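Long-range contact in platelet aggregation factor Sm-hPAF (Streptococcus mitis, PDB 4GWI), which binds fucosylated Lewis glycans through this F-type lectin domain of lectinolysin, probably a cholesterol-dependent toxin that forms pores in host membranes: residues 4-16 / 135-147. The protein carries 2 engineered substitutions. Numbering follows the deposited sequence.
Sequences NRPVETENIARGK and PLSLAEVEVFRSA. With CA (calcium ion), chain F.
R145, the residue most covered here, is extended from CG to NE and brings its guanidinium against E8, E10 and I12. Its NH2 bridges two carboxylates. E8 OE1 lies in the guanidinium plane and accepts a nearly straight bond from R145 NH2 at 3.2 Å through its syn lone pair, whereas E10 OE1 is met by R145 NH2 from above its carboxylate plane, at 3.1 Å. I12 CG2 rests over one guanidinium face, offset toward the rim, 3.5 Å from R145 NH2. With E65 taking R145 NE in a further salt bridge, the guanidinium is probably fixed in rotation. A water joins E8 OE1, E10 O and R145 N.

Backbone carbonyls gather round the F144 ring: T9 O lies at its edge, near the plane, 3.4 Å from F144 CE1, while E8 O and E10 O approach CD1 obliquely. V7 CG2 packs on F144 CB. Further along, with CG turned away from the backbone N (chi1 168°), N11 offers OD1 to V143 N at 3.0 Å and to A13 N from the opposite face, the latter closing an Asx turn. I12 N bonds to V143 O (2.9 Å), and E8 N to R145 O.

Segment 4-16, looping ahead of strand 17-20, thus ties the N-terminal part of this F-type lectin beta-sandwich to its last strand, 138-145, which pairs antiparallel with strand 64-74; at its bulge A139 O and E140 OE1 bind calcium together with R31, D34, N36 and S45.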
ATOM      1  N   ASN A   4     -12.906  -9.966  -9.521  1.00 50.15           N
ATOM      2  CA  ASN A   4     -13.313  -9.912  -8.050  1.00 59.32           C
ATOM      3  C   ASN A   4     -13.969 -11.167  -7.466  1.00 70.92           C
ATOM      4  O   ASN A   4     -15.059 -11.044  -6.886  1.00 77.97           O
ATOM      5  CB  ASN A   4     -14.410  -8.924  -7.778  1.00 40.29           C
ATOM      6  CG  ASN A   4     -13.959  -7.528  -7.580  1.00 41.95           C
ATOM      7  OD1 ASN A   4     -14.580  -6.774  -6.716  1.00 40.99           O
ATOM      8  ND2 ASN A   4     -13.047  -7.064  -8.459  1.00 33.50           N
ATOM      9  N   ARG A   5     -13.321 -12.324  -7.632  1.00 76.56           N
ATOM     10  CA  ARG A   5     -13.789 -13.611  -7.104  1.00 75.36           C
ATOM     11  C   ARG A   5     -12.715 -14.215  -6.193  1.00 59.58           C
ATOM     12  O   ARG A   5     -12.163 -13.504  -5.353  1.00 56.95           O
ATOM     13  CB  ARG A   5     -14.120 -14.574  -8.244  1.00 85.22           C
ATOM     14  CG  ARG A   5     -15.555 -14.482  -8.737  1.00 84.87           C
ATOM     15  CD  ARG A   5     -16.460 -13.858  -7.687  1.00 95.22           C
ATOM     16  NE  ARG A   5     -16.361 -14.544  -6.402  1.00 94.51           N
ATOM     17  CZ  ARG A   5     -16.719 -15.808  -6.201  1.00 94.04           C
ATOM     18  NH1 ARG A   5     -17.202 -16.530  -7.202  1.00 85.43           N
ATOM     19  NH2 ARG A   5     -16.595 -16.351  -4.997  1.00 81.24           N
ATOM     20  N   PRO A   6     -12.401 -15.505  -6.343  1.00 63.68           N
ATOM     21  CA  PRO A   6     -11.304 -16.064  -5.514  1.00 51.89           C
ATOM     22  C   PRO A   6      -9.869 -15.529  -5.814  1.00 43.61           C
ATOM     23  O   PRO A   6      -9.507 -15.155  -6.980  1.00 38.49           O
ATOM     24  CB  PRO A   6     -11.363 -17.555  -5.845  1.00 56.12           C
ATOM     25  CG  PRO A   6     -11.946 -17.624  -7.242  1.00 56.29           C
ATOM     26  CD  PRO A   6     -13.001 -16.548  -7.211  1.00 59.49           C
ATOM     27  N   VAL A   7      -9.068 -15.489  -4.746  1.00 37.98           N
ATOM     28  CA  VAL A   7      -7.661 -15.160  -4.845  1.00 36.56           C
ATOM     29  C   VAL A   7      -6.788 -16.235  -4.206  1.00 34.20           C
ATOM     30  O   VAL A   7      -7.274 -17.000  -3.342  1.00 36.96           O
ATOM     31  CB  VAL A   7      -7.329 -13.721  -4.263  1.00 36.60           C
ATOM     32  CG1 VAL A   7      -8.159 -12.657  -5.020  1.00 37.80           C
ATOM     33  CG2 VAL A   7      -7.455 -13.643  -2.711  1.00 36.01           C
ATOM     34  N   GLU A   8      -5.547 -16.308  -4.651  1.00 28.27           N
ATOM     35  CA  GLU A   8      -4.557 -17.175  -4.113  1.00 30.39           C
ATOM     36  C   GLU A   8      -4.138 -16.709  -2.721  1.00 32.36           C
ATOM     37  O   GLU A   8      -4.460 -15.563  -2.273  1.00 32.15           O
ATOM     38  CB  GLU A   8      -3.333 -17.193  -4.940  1.00 36.18           C
ATOM     39  CG  GLU A   8      -3.386 -17.779  -6.310  1.00 46.99           C
ATOM     40  CD  GLU A   8      -1.946 -17.812  -6.834  1.00 59.45           C
ATOM     41  OE1 GLU A   8      -0.941 -17.268  -6.148  1.00 53.19           O
ATOM     42  OE2 GLU A   8      -1.812 -18.417  -7.924  1.00 54.57           O
ATOM     43  N   THR A   9      -3.499 -17.622  -1.983  1.00 30.74           N
ATOM     44  CA  THR A   9      -3.198 -17.272  -0.600  1.00 31.32           C
ATOM     45  C   THR A   9      -1.796 -16.631  -0.423  1.00 26.45           C
ATOM     46  O   THR A   9      -1.544 -16.083   0.625  1.00 32.91           O
ATOM     47  CB  THR A   9      -3.242 -18.581   0.314  1.00 32.10           C
ATOM     48  OG1 THR A   9      -2.310 -19.523  -0.215  1.00 38.08           O
ATOM     49  CG2 THR A   9      -4.628 -19.131   0.404  1.00 40.02           C
ATOM     50  N   GLU A  10      -0.896 -16.776  -1.399  1.00 27.42           N
ATOM     51  CA  GLU A  10       0.483 -16.394  -1.294  1.00 25.06           C
ATOM     52  C   GLU A  10       0.503 -14.794  -1.388  1.00 25.28           C
ATOM     53  O   GLU A  10       0.053 -14.225  -2.422  1.00 24.65           O
ATOM     54  CB  GLU A  10       1.340 -16.915  -2.436  1.00 29.32           C
ATOM     55  CG  GLU A  10       2.784 -16.593  -2.236  1.00 36.29           C
ATOM     56  CD  GLU A  10       3.743 -16.882  -3.440  1.00 45.82           C
ATOM     57  OE1 GLU A  10       3.364 -17.423  -4.534  1.00 54.74           O
ATOM     58  OE2 GLU A  10       4.940 -16.532  -3.318  1.00 50.00           O
ATOM     59  N   ASN A  11       1.126 -14.154  -0.376  1.00 23.11           N
ATOM     60  CA  ASN A  11       1.385 -12.704  -0.506  1.00 20.25           C
ATOM     61  C   ASN A  11       2.593 -12.494  -1.351  1.00 19.47           C
ATOM     62  O   ASN A  11       3.775 -12.601  -0.939  1.00 21.38           O
ATOM     63  CB  ASN A  11       1.538 -12.113   0.923  1.00 19.39           C
ATOM     64  CG  ASN A  11       2.111 -10.690   0.848  1.00 20.72           C
ATOM     65  OD1 ASN A  11       1.958  -9.987  -0.171  1.00 19.52           O
ATOM     66  ND2 ASN A  11       2.760 -10.245   1.895  1.00 21.02           N
ATOM     67  N   ILE A  12       2.363 -12.083  -2.640  1.00 19.59           N
ATOM     68  CA  ILE A  12       3.492 -11.917  -3.579  1.00 20.27           C
ATOM     69  C   ILE A  12       4.230 -10.572  -3.430  1.00 19.40           C
ATOM     70  O   ILE A  12       5.259 -10.346  -4.068  1.00 22.36           O
ATOM     71  CB  ILE A  12       3.071 -12.067  -5.069  1.00 21.10           C
ATOM     72  CG1 ILE A  12       1.934 -11.125  -5.449  1.00 22.49           C
ATOM     73  CG2 ILE A  12       2.501 -13.490  -5.254  1.00 25.19           C
ATOM     74  CD1 ILE A  12       1.765 -10.952  -6.993  1.00 24.48           C
ATOM     75  N   ALA A  13       3.748  -9.694  -2.517  1.00 18.23           N
ATOM     76  CA  ALA A  13       4.513  -8.451  -2.297  1.00 17.83           C
ATOM     77  C   ALA A  13       5.652  -8.612  -1.264  1.00 18.22           C
ATOM     78  O   ALA A  13       6.539  -7.829  -1.211  1.00 18.16           O
ATOM     79  CB  ALA A  13       3.548  -7.362  -1.754  1.00 18.07           C
ATOM     80  N   ARG A  14       5.586  -9.677  -0.431  1.00 20.24           N
ATOM     81  CA  ARG A  14       6.612  -9.842   0.589  1.00 20.56           C
ATOM     82  C   ARG A  14       7.967  -9.875   0.070  1.00 18.79           C
ATOM     83  O   ARG A  14       8.319 -10.643  -0.875  1.00 21.85           O
ATOM     84  CB  ARG A  14       6.256 -11.186   1.272  1.00 25.07           C
ATOM     85  CG  ARG A  14       7.401 -11.682   2.089  1.00 33.37           C
ATOM     86  CD  ARG A  14       7.140 -10.933   3.340  1.00 32.38           C
ATOM     87  NE  ARG A  14       8.071 -11.493   4.356  1.00 47.03           N
ATOM     88  CZ  ARG A  14       9.326 -11.070   4.533  1.00 47.69           C
ATOM     89  NH1 ARG A  14      10.086 -11.700   5.443  1.00 42.22           N
ATOM     90  NH2 ARG A  14       9.844 -10.021   3.816  1.00 43.03           N
ATOM     91  N   GLY A  15       8.810  -9.013   0.615  1.00 18.37           N
ATOM     92  CA  GLY A  15      10.207  -8.981   0.281  1.00 19.21           C
ATOM     93  C   GLY A  15      10.577  -8.409  -1.062  1.00 21.37           C
ATOM     94  O   GLY A  15      11.756  -8.426  -1.461  1.00 24.04           O
ATOM     95  N   LYS A  16       9.565  -7.810  -1.735  1.00 19.31           N
ATOM     96  CA  LYS A  16       9.869  -7.163  -3.023  1.00 17.84           C
ATOM     97  C   LYS A  16      10.436  -5.741  -2.877  1.00 20.42           C
ATOM     98  O   LYS A  16      10.445  -5.197  -1.767  1.00 21.22           O
ATOM     99  CB  LYS A  16       8.547  -7.112  -3.798  1.00 19.66           C
ATOM    100  CG  LYS A  16       7.907  -8.459  -4.203  1.00 19.59           C
ATOM    101  CD  LYS A  16       8.819  -9.118  -5.259  1.00 21.32           C
ATOM    102  CE  LYS A  16       8.175 -10.404  -5.759  1.00 27.33           C
ATOM    103  NZ  LYS A  16       7.899 -11.435  -4.743  1.00 31.08           N
ATOM    104  N   PRO A 135       1.618  12.888   5.758  1.00 20.25           N
ATOM    105  CA  PRO A 135       2.581  11.763   5.486  1.00 18.51           C
ATOM    106  C   PRO A 135       1.801  10.486   5.275  1.00 18.70           C
ATOM    107  O   PRO A 135       0.722  10.297   5.818  1.00 20.08           O
ATOM    108  CB  PRO A 135       3.404  11.624   6.789  1.00 19.36           C
ATOM    109  CG  PRO A 135       2.522  12.219   7.865  1.00 23.96           C
ATOM    110  CD  PRO A 135       1.447  13.098   7.220  1.00 21.94           C
ATOM    111  N   LEU A 136       2.388   9.617   4.431  1.00 17.50           N
ATOM    112  CA  LEU A 136       1.791   8.272   4.203  1.00 17.53           C
ATOM    113  C   LEU A 136       2.593   7.278   5.101  1.00 17.05           C
ATOM    114  O   LEU A 136       3.803   7.150   4.973  1.00 17.48           O
ATOM    115  CB  LEU A 136       1.886   7.930   2.706  1.00 17.83           C
ATOM    116  CG  LEU A 136       1.451   6.468   2.364  1.00 17.12           C
ATOM    117  CD1 LEU A 136      -0.010   6.216   2.768  1.00 19.14           C
ATOM    118  CD2 LEU A 136       1.693   6.334   0.820  1.00 17.83           C
ATOM    119  N   SER A 137       1.806   6.552   5.905  1.00 16.42           N
ATOM    120  CA  SER A 137       2.327   5.454   6.758  1.00 17.19           C
ATOM    121  C   SER A 137       1.507   4.199   6.560  1.00 17.64           C
ATOM    122  O   SER A 137       0.312   4.243   6.790  1.00 18.72           O
ATOM    123  CB  SER A 137       2.279   5.859   8.250  1.00 17.27           C
ATOM    124  OG  SER A 137       3.266   6.892   8.501  1.00 19.11           O
ATOM    125  N   LEU A 138       2.173   3.117   6.203  1.00 15.93           N
ATOM    126  CA  LEU A 138       1.462   1.840   6.050  1.00 16.20           C
ATOM    127  C   LEU A 138       2.180   0.788   6.899  1.00 16.63           C
ATOM    128  O   LEU A 138       3.452   0.697   6.863  1.00 17.03           O
ATOM    129  CB  LEU A 138       1.575   1.401   4.557  1.00 17.28           C
ATOM    130  CG  LEU A 138       0.809   2.364   3.673  1.00 17.00           C
ATOM    131  CD1 LEU A 138       1.372   2.223   2.218  1.00 18.93           C
ATOM    132  CD2 LEU A 138      -0.669   1.970   3.672  1.00 19.47           C
ATOM    133  N   ALA A 139       1.397   0.002   7.675  1.00 16.32           N
ATOM    134  CA  ALA A 139       2.106  -1.058   8.379  1.00 16.85           C
ATOM    135  C   ALA A 139       2.459  -2.238   7.480  1.00 16.50           C
ATOM    136  O   ALA A 139       3.390  -2.935   7.676  1.00 17.23           O
ATOM    137  CB  ALA A 139       1.115  -1.567   9.474  1.00 15.76           C
ATOM    138  N   GLU A 140       1.631  -2.464   6.436  1.00 15.81           N
ATOM    139  CA  GLU A 140       1.931  -3.582   5.493  1.00 15.47           C
ATOM    140  C   GLU A 140       0.983  -3.399   4.293  1.00 16.43           C
ATOM    141  O   GLU A 140      -0.130  -2.893   4.443  1.00 17.05           O
ATOM    142  CB  GLU A 140       1.581  -4.951   6.198  1.00 16.77           C
ATOM    143  CG  GLU A 140       2.245  -6.127   5.436  1.00 17.60           C
ATOM    144  CD  GLU A 140       3.756  -6.316   5.668  1.00 18.45           C
ATOM    145  OE1 GLU A 140       4.465  -5.527   6.327  1.00 18.36           O
ATOM    146  OE2 GLU A 140       4.299  -7.273   5.057  1.00 18.49           O
ATOM    147  N   VAL A 141       1.530  -3.810   3.126  1.00 16.03           N
ATOM    148  CA  VAL A 141       0.637  -3.967   1.943  1.00 15.38           C
ATOM    149  C   VAL A 141       0.898  -5.387   1.437  1.00 14.96           C
ATOM    150  O   VAL A 141       2.065  -5.806   1.210  1.00 18.76           O
ATOM    151  CB  VAL A 141       1.116  -2.958   0.862  1.00 15.72           C
ATOM    152  CG1 VAL A 141       0.292  -3.215  -0.421  1.00 19.88           C
ATOM    153  CG2 VAL A 141       0.852  -1.517   1.319  1.00 17.34           C
ATOM    154  N   GLU A 142      -0.192  -6.124   1.336  1.00 15.90           N
ATOM    155  CA  GLU A 142      -0.086  -7.540   0.848  1.00 17.10           C
ATOM    156  C   GLU A 142      -0.818  -7.620  -0.485  1.00 16.77           C
ATOM    157  O   GLU A 142      -1.816  -6.886  -0.700  1.00 18.50           O
ATOM    158  CB  GLU A 142      -0.803  -8.492   1.843  1.00 18.67           C
ATOM    159  CG  GLU A 142      -0.019  -8.498   3.181  1.00 20.30           C
ATOM    160  CD  GLU A 142      -0.757  -9.345   4.216  1.00 25.58           C
ATOM    161  OE1 GLU A 142      -1.972  -9.664   4.094  1.00 24.77           O
ATOM    162  OE2 GLU A 142      -0.046  -9.664   5.238  1.00 25.35           O
ATOM    163  N   VAL A 143      -0.279  -8.436  -1.382  1.00 16.80           N
ATOM    164  CA  VAL A 143      -0.906  -8.477  -2.766  1.00 17.45           C
ATOM    165  C   VAL A 143      -1.089  -9.959  -3.133  1.00 18.31           C
ATOM    166  O   VAL A 143      -0.181 -10.771  -2.873  1.00 18.95           O
ATOM    167  CB  VAL A 143       0.075  -7.866  -3.761  1.00 18.18           C
ATOM    168  CG1 VAL A 143      -0.494  -7.992  -5.217  1.00 19.48           C
ATOM    169  CG2 VAL A 143       0.330  -6.368  -3.415  1.00 17.41           C
ATOM    170  N   PHE A 144      -2.255 -10.288  -3.712  1.00 18.49           N
ATOM    171  CA  PHE A 144      -2.572 -11.707  -3.994  1.00 20.31           C
ATOM    172  C   PHE A 144      -3.002 -11.865  -5.444  1.00 20.57           C
ATOM    173  O   PHE A 144      -3.735 -10.976  -5.925  1.00 21.01           O
ATOM    174  CB  PHE A 144      -3.696 -12.147  -3.105  1.00 21.00           C
ATOM    175  CG  PHE A 144      -3.351 -11.972  -1.614  1.00 22.25           C
ATOM    176  CD1 PHE A 144      -2.606 -12.968  -0.913  1.00 22.90           C
ATOM    177  CD2 PHE A 144      -3.713 -10.778  -0.966  1.00 22.73           C
ATOM    178  CE1 PHE A 144      -2.277 -12.726   0.457  1.00 22.49           C
ATOM    179  CE2 PHE A 144      -3.408 -10.554   0.420  1.00 22.11           C
ATOM    180  CZ  PHE A 144      -2.640 -11.521   1.066  1.00 21.20           C
ATOM    181  N   ARG A 145      -2.532 -12.952  -6.074  1.00 20.65           N
ATOM    182  CA  ARG A 145      -3.007 -13.198  -7.454  1.00 23.19           C
ATOM    183  C   ARG A 145      -4.445 -13.666  -7.506  1.00 25.52           C
ATOM    184  O   ARG A 145      -4.956 -14.298  -6.616  1.00 24.36           O
ATOM    185  CB  ARG A 145      -2.166 -14.261  -8.079  1.00 24.28           C
ATOM    186  CG  ARG A 145      -0.714 -13.984  -8.177  1.00 28.64           C
ATOM    187  CD  ARG A 145       0.005 -15.220  -8.818  1.00 33.13           C
ATOM    188  NE  ARG A 145       1.428 -15.022  -8.930  1.00 32.16           N
ATOM    189  CZ  ARG A 145       2.366 -15.590  -8.163  1.00 32.82           C
ATOM    190  NH1 ARG A 145       3.677 -15.272  -8.351  1.00 31.85           N
ATOM    191  NH2 ARG A 145       2.029 -16.427  -7.146  1.00 34.29           N
ATOM    192  N   SER A 146      -5.124 -13.357  -8.600  1.00 23.37           N
ATOM    193  CA  SER A 146      -6.430 -13.993  -8.926  1.00 28.41           C
ATOM    194  C   SER A 146      -6.249 -15.492  -9.021  1.00 28.26           C
ATOM    195  O   SER A 146      -5.243 -15.968  -9.440  1.00 31.77           O
ATOM    196  CB  SER A 146      -6.829 -13.569 -10.371  1.00 33.33           C
ATOM    197  OG  SER A 146      -6.953 -12.209 -10.401  1.00 35.87           O
ATOM    198  N   ALA A 147      -7.262 -16.205  -8.546  1.00 34.07           N
ATOM    199  CA  ALA A 147      -7.165 -17.695  -8.567  1.00 44.34           C
ATOM    200  C   ALA A 147      -7.456 -18.324  -9.937  1.00 52.01           C
ATOM    201  O   ALA A 147      -7.935 -17.613 -10.833  1.00 51.20           O
ATOM    202  CB  ALA A 147      -8.089 -18.254  -7.525  1.00 43.59           C
TER
HETATM  203 CA    CA F 204       5.324  -4.164   8.148  1.00 17.05          CA
HETATM  204  O   HOH W   1      -1.142 -14.903  -4.620  1.00 27.45           O
HETATM  205  O   HOH W   2       3.833  -7.676   2.313  1.00 20.14           O